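Local coordinates for protein glycosyl hydrolase 25 (Streptococcus pneumoniae, PDB 4FF5) that probably hydrolyses glycosidic bonds of cell-wall peptidoglycan as a family 25 glycosyl hydrolase, and acts as a virulence factor in host-cell invasion, at residues 150-164 with 182-196. Numbering follows the deposited sequence.
Sequences YYWLDVEDKTMSNMN and IGIYVGVYFMEEHSI. With EDO (1,2-ethanediol), chain G.
Phe190 sets its ring against the bend that follows strand 151-155: the backbone of Glu156 lies over one face, Lys158 N meets the edge in plane, and Val155 CG1 comes within 3.7 Å of Phe190 CE2. With CG anti to the backbone N (chi1 -168°), the ring is carried from helix 188-193 onto the backbone of residues 156-158. On the opposite face His194, one turn on, lays CD2 over the ring centre, and Lys158 crosses the imidazole at about a right angle, its CD 3.4 Å from His194 CE1. At the other end of the strands, Trp152 CE3 comes within 3.3 Å of Gly183 C; Tyr150 CD2 sits over one face of the indole, and Gly183 N reaches the edge of the Tyr150 ring.

Between these ends, strands 151-155 and 182-186 run parallel, joined by four hydrogen bonds, the first from Gly183 N to Tyr151 O, the last from Val155 N to Tyr185 O. Val155 CG2 packs on Ile184 CD1 on the side that helix 163-177 covers, as expected of a right-handed beta-alpha-beta unit of a TIM barrel. On the other side Asp154 stands beside Tyr185, carboxylate and ring planes 76° apart, with Asp154 OD1 3.2 Å from Tyr185 CD2; Tyr185 OH is hydrogen-bonded to Gln230 OE1. Water 1 joins Val155 O to Gly187 N where the strands splay, and water 3 links Ser161 O, Met163 N and His194 ND1.

Asp154 OD1 and Glu156 OE2 lie 2.6 Å apart: two carboxylates meet at the barrel mouth, where TIM-barrel enzymes carry their active sites, consistent with a place in or beside the catalytic centre.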
loop_
_atom_site.group_PDB
_atom_site.type_symbol
_atom_site.label_atom_id
_atom_site.label_comp_id
_atom_site.label_asym_id
_atom_site.label_seq_id
_atom_site.Cartn_x
_atom_site.Cartn_y
_atom_site.Cartn_z
ATOM N N TYR A 150 0.937 6.884 -5.347
ATOM C CA TYR A 150 0.933 7.203 -3.931
ATOM C C TYR A 150 2.063 6.429 -3.261
ATOM O O TYR A 150 2.443 5.359 -3.728
ATOM C CB TYR A 150 -0.405 6.793 -3.303
ATOM C CG TYR A 150 -1.093 7.886 -2.511
ATOM C CD1 TYR A 150 -2.050 8.710 -3.113
ATOM C CD2 TYR A 150 -0.794 8.095 -1.160
ATOM C CE1 TYR A 150 -2.687 9.719 -2.393
ATOM C CE2 TYR A 150 -1.429 9.097 -0.431
ATOM C CZ TYR A 150 -2.379 9.900 -1.055
ATOM O OH TYR A 150 -3.008 10.908 -0.346
ATOM N N TYR A 151 2.582 6.964 -2.169
ATOM C CA TYR A 151 3.546 6.237 -1.355
ATOM C C TYR A 151 2.910 5.971 0.001
ATOM O O TYR A 151 2.406 6.896 0.627
ATOM C CB TYR A 151 4.784 7.089 -1.144
ATOM C CG TYR A 151 5.576 7.352 -2.388
ATOM C CD1 TYR A 151 5.241 8.405 -3.261
ATOM C CD2 TYR A 151 6.701 6.585 -2.673
ATOM C CE1 TYR A 151 6.008 8.646 -4.411
ATOM C CE2 TYR A 151 7.467 6.820 -3.812
ATOM C CZ TYR A 151 7.124 7.848 -4.671
ATOM O OH TYR A 151 7.923 8.046 -5.794
ATOM N N TRP A 152 2.934 4.722 0.448
ATOM C CA TRP A 152 2.305 4.346 1.726
ATOM C C TRP A 152 3.295 3.811 2.733
ATOM O O TRP A 152 4.165 2.982 2.398
ATOM C CB TRP A 152 1.238 3.276 1.473
ATOM C CG TRP A 152 0.023 3.766 0.715
ATOM C CD1 TRP A 152 -0.225 3.675 -0.647
ATOM C CD2 TRP A 152 -1.153 4.442 1.274
ATOM N NE1 TRP A 152 -1.443 4.218 -0.963
ATOM C CE2 TRP A 152 -2.049 4.707 0.143
ATOM C CE3 TRP A 152 -1.542 4.842 2.557
ATOM C CZ2 TRP A 152 -3.286 5.329 0.308
ATOM C CZ3 TRP A 152 -2.777 5.489 2.704
ATOM C CH2 TRP A 152 -3.632 5.709 1.609
ATOM N N LEU A 153 3.142 4.246 3.988
ATOM C CA LEU A 153 3.925 3.734 5.106
ATOM C C LEU A 153 3.094 2.697 5.819
ATOM O O LEU A 153 2.048 3.033 6.389
ATOM C CB LEU A 153 4.245 4.878 6.097
ATOM C CG LEU A 153 5.499 5.714 5.762
ATOM C CD1 LEU A 153 5.333 6.494 4.465
ATOM C CD2 LEU A 153 5.851 6.612 6.945
ATOM N N ASP A 154 3.522 1.441 5.754
ATOM C CA ASP A 154 2.837 0.336 6.432
ATOM C C ASP A 154 3.420 0.231 7.843
ATOM O O ASP A 154 4.554 -0.213 8.027
ATOM C CB ASP A 154 3.000 -0.964 5.615
ATOM C CG ASP A 154 2.638 -2.223 6.405
ATOM O OD1 ASP A 154 2.148 -2.128 7.542
ATOM O OD2 ASP A 154 2.909 -3.320 5.914
ATOM N N VAL A 155 2.648 0.684 8.833
ATOM C CA VAL A 155 3.117 0.748 10.209
ATOM C C VAL A 155 2.403 -0.321 11.030
ATOM O O VAL A 155 1.174 -0.270 11.177
ATOM C CB VAL A 155 2.836 2.143 10.814
ATOM C CG1 VAL A 155 3.293 2.206 12.268
ATOM C CG2 VAL A 155 3.539 3.217 9.983
ATOM N N GLU A 156 3.124 -1.299 11.563
ATOM C CA GLU A 156 2.407 -2.280 12.380
ATOM C C GLU A 156 3.117 -2.913 13.554
ATOM O O GLU A 156 2.496 -3.637 14.328
ATOM C CB GLU A 156 1.755 -3.347 11.530
ATOM C CG GLU A 156 2.694 -4.096 10.617
ATOM C CD GLU A 156 1.896 -4.919 9.591
ATOM O OE1 GLU A 156 1.677 -6.092 9.881
ATOM O OE2 GLU A 156 1.477 -4.416 8.514
ATOM N N ASP A 157 4.398 -2.666 13.708
ATOM C CA ASP A 157 4.951 -2.956 15.023
ATOM C C ASP A 157 5.945 -1.944 15.524
ATOM O O ASP A 157 6.533 -1.165 14.750
ATOM C CB ASP A 157 5.437 -4.392 15.145
ATOM C CG ASP A 157 6.124 -4.855 13.922
ATOM O OD1 ASP A 157 5.807 -5.987 13.483
ATOM O OD2 ASP A 157 6.937 -4.057 13.394
ATOM N N LYS A 158 6.082 -1.938 16.845
ATOM C CA LYS A 158 6.867 -0.923 17.520
ATOM C C LYS A 158 8.326 -1.297 17.404
ATOM O O LYS A 158 8.781 -2.262 18.029
ATOM C CB LYS A 158 6.458 -0.815 18.988
ATOM C CG LYS A 158 7.091 0.390 19.669
ATOM C CD LYS A 158 7.066 0.282 21.179
ATOM C CE LYS A 158 8.386 -0.239 21.719
ATOM N NZ LYS A 158 8.382 -0.212 23.212
ATOM N N THR A 159 9.060 -0.543 16.593
ATOM C CA THR A 159 10.478 -0.844 16.353
ATOM C C THR A 159 11.382 0.220 16.950
ATOM O O THR A 159 12.612 0.114 16.885
ATOM C CB THR A 159 10.770 -0.988 14.842
ATOM O OG1 THR A 159 10.285 0.179 14.160
ATOM C CG2 THR A 159 10.096 -2.213 14.295
ATOM N N MET A 160 10.749 1.247 17.519
ATOM C CA MET A 160 11.404 2.380 18.183
ATOM C C MET A 160 10.545 2.753 19.384
ATOM O O MET A 160 9.318 2.664 19.302
ATOM C CB MET A 160 11.458 3.602 17.248
ATOM C CG MET A 160 12.731 3.708 16.447
ATOM S SD MET A 160 12.774 5.095 15.304
ATOM C CE MET A 160 12.993 6.508 16.383
ATOM N N SER A 161 11.185 3.190 20.477
ATOM C CA SER A 161 10.484 3.518 21.728
ATOM C C SER A 161 9.354 4.523 21.526
ATOM O O SER A 161 8.246 4.343 22.051
ATOM C CB SER A 161 11.457 4.053 22.774
ATOM O OG SER A 161 12.380 3.052 23.138
ATOM N N ASN A 162 9.652 5.578 20.772
ATOM C CA ASN A 162 8.638 6.537 20.350
ATOM C C ASN A 162 8.369 6.256 18.868
ATOM O O ASN A 162 8.984 6.859 17.969
ATOM C CB ASN A 162 9.097 7.989 20.592
ATOM C CG ASN A 162 7.963 9.015 20.471
ATOM O OD1 ASN A 162 7.859 9.952 21.284
ATOM N ND2 ASN A 162 7.137 8.872 19.462
ATOM N N MET A 163 7.468 5.309 18.629
ATOM C CA MET A 163 7.129 4.922 17.273
ATOM C C MET A 163 6.526 6.095 16.491
ATOM O O MET A 163 6.769 6.207 15.293
ATOM C CB MET A 163 6.201 3.688 17.269
ATOM C CG MET A 163 6.200 2.908 15.966
ATOM S SD MET A 163 7.852 2.417 15.409
ATOM C CE MET A 163 7.378 1.957 13.734
ATOM N N ASN A 164 5.771 6.975 17.158
ATOM C CA ASN A 164 5.190 8.145 16.480
ATOM C C ASN A 164 6.275 9.032 15.859
ATOM O O ASN A 164 6.159 9.467 14.711
ATOM C CB ASN A 164 4.306 8.976 17.418
ATOM C CG ASN A 164 3.567 10.094 16.687
ATOM O OD1 ASN A 164 3.094 9.909 15.568
ATOM N ND2 ASN A 164 3.444 11.256 17.337
ATOM N N ILE A 182 1.744 10.978 0.385
ATOM C CA ILE A 182 2.314 10.121 1.431
ATOM C C ILE A 182 1.219 9.746 2.435
ATOM O O ILE A 182 0.753 10.589 3.219
ATOM C CB ILE A 182 3.497 10.762 2.181
ATOM C CG1 ILE A 182 4.546 11.321 1.214
ATOM C CG2 ILE A 182 4.187 9.727 3.060
ATOM C CD1 ILE A 182 5.702 11.965 1.965
ATOM N N GLY A 183 0.828 8.474 2.398
ATOM C CA GLY A 183 -0.259 8.005 3.245
ATOM C C GLY A 183 0.263 7.052 4.283
ATOM O O GLY A 183 1.393 6.552 4.173
ATOM N N ILE A 184 -0.550 6.800 5.305
ATOM C CA ILE A 184 -0.158 5.852 6.363
ATOM C C ILE A 184 -1.187 4.715 6.486
ATOM O O ILE A 184 -2.369 4.954 6.532
ATOM C CB ILE A 184 0.061 6.549 7.748
ATOM C CG1 ILE A 184 0.470 5.495 8.798
ATOM C CG2 ILE A 184 -1.206 7.319 8.176
ATOM C CD1 ILE A 184 0.957 6.071 10.119
ATOM N N TYR A 185 -0.694 3.476 6.484
ATOM C CA TYR A 185 -1.466 2.307 6.854
ATOM C C TYR A 185 -1.158 1.949 8.320
ATOM O O TYR A 185 0.006 1.754 8.703
ATOM C CB TYR A 185 -1.094 1.161 5.913
ATOM C CG TYR A 185 -1.551 -0.238 6.288
ATOM C CD1 TYR A 185 -2.643 -0.818 5.664
ATOM C CD2 TYR A 185 -0.856 -0.993 7.244
ATOM C CE1 TYR A 185 -3.024 -2.124 5.959
ATOM C CE2 TYR A 185 -1.238 -2.296 7.552
ATOM C CZ TYR A 185 -2.314 -2.850 6.919
ATOM O OH TYR A 185 -2.675 -4.152 7.236
ATOM N N VAL A 186 -2.205 1.883 9.139
ATOM C CA VAL A 186 -2.017 1.558 10.561
ATOM C C VAL A 186 -3.324 1.011 11.151
ATOM O O VAL A 186 -4.406 1.498 10.816
ATOM C CB VAL A 186 -1.447 2.789 11.338
ATOM C CG1 VAL A 186 -2.378 4.001 11.300
ATOM C CG2 VAL A 186 -1.067 2.423 12.775
ATOM N N GLY A 187 -3.226 -0.005 12.004
ATOM C CA GLY A 187 -4.428 -0.526 12.686
ATOM C C GLY A 187 -4.884 0.464 13.752
ATOM O O GLY A 187 -4.085 1.281 14.251
ATOM N N VAL A 188 -6.166 0.401 14.122
ATOM C CA VAL A 188 -6.717 1.376 15.067
ATOM C C VAL A 188 -6.062 1.242 16.461
ATOM O O VAL A 188 -5.659 2.246 17.085
ATOM C CB VAL A 188 -8.253 1.253 15.173
ATOM C CG1 VAL A 188 -8.770 2.130 16.307
ATOM C CG2 VAL A 188 -8.901 1.649 13.842
ATOM N N TYR A 189 -5.965 0.012 16.940
ATOM C CA TYR A 189 -5.395 -0.213 18.264
ATOM C C TYR A 189 -3.929 0.213 18.344
ATOM O O TYR A 189 -3.513 0.826 19.324
ATOM C CB TYR A 189 -5.553 -1.675 18.662
ATOM C CG TYR A 189 -6.987 -2.105 18.833
ATOM C CD1 TYR A 189 -7.810 -1.498 19.778
ATOM C CD2 TYR A 189 -7.514 -3.122 18.047
ATOM C CE1 TYR A 189 -9.133 -1.886 19.928
ATOM C CE2 TYR A 189 -8.835 -3.520 18.187
ATOM C CZ TYR A 189 -9.635 -2.903 19.135
ATOM O OH TYR A 189 -10.946 -3.312 19.270
ATOM N N PHE A 190 -3.154 -0.100 17.306
ATOM C CA PHE A 190 -1.752 0.309 17.269
ATOM C C PHE A 190 -1.622 1.838 17.303
ATOM O O PHE A 190 -0.845 2.392 18.084
ATOM C CB PHE A 190 -1.039 -0.258 16.025
ATOM C CG PHE A 190 0.458 -0.120 16.084
ATOM C CD1 PHE A 190 1.238 -1.146 16.608
ATOM C CD2 PHE A 190 1.080 1.046 15.672
ATOM C CE1 PHE A 190 2.618 -1.020 16.696
ATOM C CE2 PHE A 190 2.469 1.183 15.758
ATOM C CZ PHE A 190 3.240 0.141 16.270
ATOM N N MET A 191 -2.379 2.495 16.428
ATOM C CA MET A 191 -2.417 3.945 16.328
ATOM C C MET A 191 -2.698 4.575 17.692
ATOM O O MET A 191 -2.005 5.505 18.088
ATOM C CB MET A 191 -3.503 4.364 15.319
ATOM C CG MET A 191 -3.816 5.856 15.302
ATOM S SD MET A 191 -4.923 6.252 13.936
ATOM C CE MET A 191 -6.464 5.581 14.557
ATOM N N GLU A 192 -3.711 4.055 18.396
ATOM C CA GLU A 192 -4.102 4.606 19.697
ATOM C C GLU A 192 -3.074 4.277 20.784
ATOM O O GLU A 192 -2.686 5.163 21.559
ATOM C CB GLU A 192 -5.514 4.144 20.078
ATOM C CG GLU A 192 -6.589 4.655 19.102
ATOM C CD GLU A 192 -7.970 4.079 19.351
ATOM O OE1 GLU A 192 -8.083 3.074 20.090
ATOM O OE2 GLU A 192 -8.956 4.623 18.794
ATOM N N GLU A 193 -2.604 3.028 20.814
ATOM C CA GLU A 193 -1.587 2.605 21.786
ATOM C C GLU A 193 -0.322 3.483 21.715
ATOM O O GLU A 193 0.214 3.884 22.745
ATOM C CB GLU A 193 -1.224 1.128 21.586
ATOM C CG GLU A 193 -0.054 0.616 22.419
ATOM N N HIS A 194 0.152 3.762 20.499
ATOM C CA HIS A 194 1.404 4.498 20.349
ATOM C C HIS A 194 1.214 5.924 19.943
ATOM O O HIS A 194 2.177 6.593 19.556
ATOM C CB HIS A 194 2.340 3.762 19.404
ATOM C CG HIS A 194 2.656 2.368 19.864
ATOM N ND1 HIS A 194 3.628 2.107 20.770
ATOM C CD2 HIS A 194 2.074 1.146 19.546
ATOM C CE1 HIS A 194 3.672 0.780 21.001
ATOM N NE2 HIS A 194 2.730 0.192 20.247
ATOM N N SER A 195 -0.021 6.417 20.057
ATOM C CA SER A 195 -0.305 7.808 19.731
ATOM C C SER A 195 0.259 8.193 18.363
ATOM O O SER A 195 0.846 9.270 18.209
ATOM C CB SER A 195 0.284 8.737 20.807
ATOM O OG SER A 195 -0.274 8.468 22.075
ATOM N N ILE A 196 0.085 7.302 17.386
ATOM C CA ILE A 196 0.554 7.541 16.023
ATOM C C ILE A 196 -0.311 8.622 15.396
ATOM O O ILE A 196 -1.504 8.416 15.135
ATOM C CB ILE A 196 0.484 6.287 15.128
ATOM C CG1 ILE A 196 1.218 5.080 15.747
ATOM C CG2 ILE A 196 1.037 6.619 13.745
ATOM C CD1 ILE A 196 2.725 5.220 15.880
HETATM C C1 EDO G . -4.109 -1.291 21.881
HETATM O O1 EDO G . -2.755 -1.368 21.398
HETATM C C2 EDO G . -4.436 0.143 22.270
HETATM O O2 EDO G . -5.459 0.598 21.378
HETATM O O HOH W 1 -0.820 -1.331 12.579
HETATM O O HOH W 2 0.059 -5.845 5.892
HETATM O O HOH W 3 5.715 4.185 20.804
HETATM O O HOH W 4 4.854 6.738 19.939
#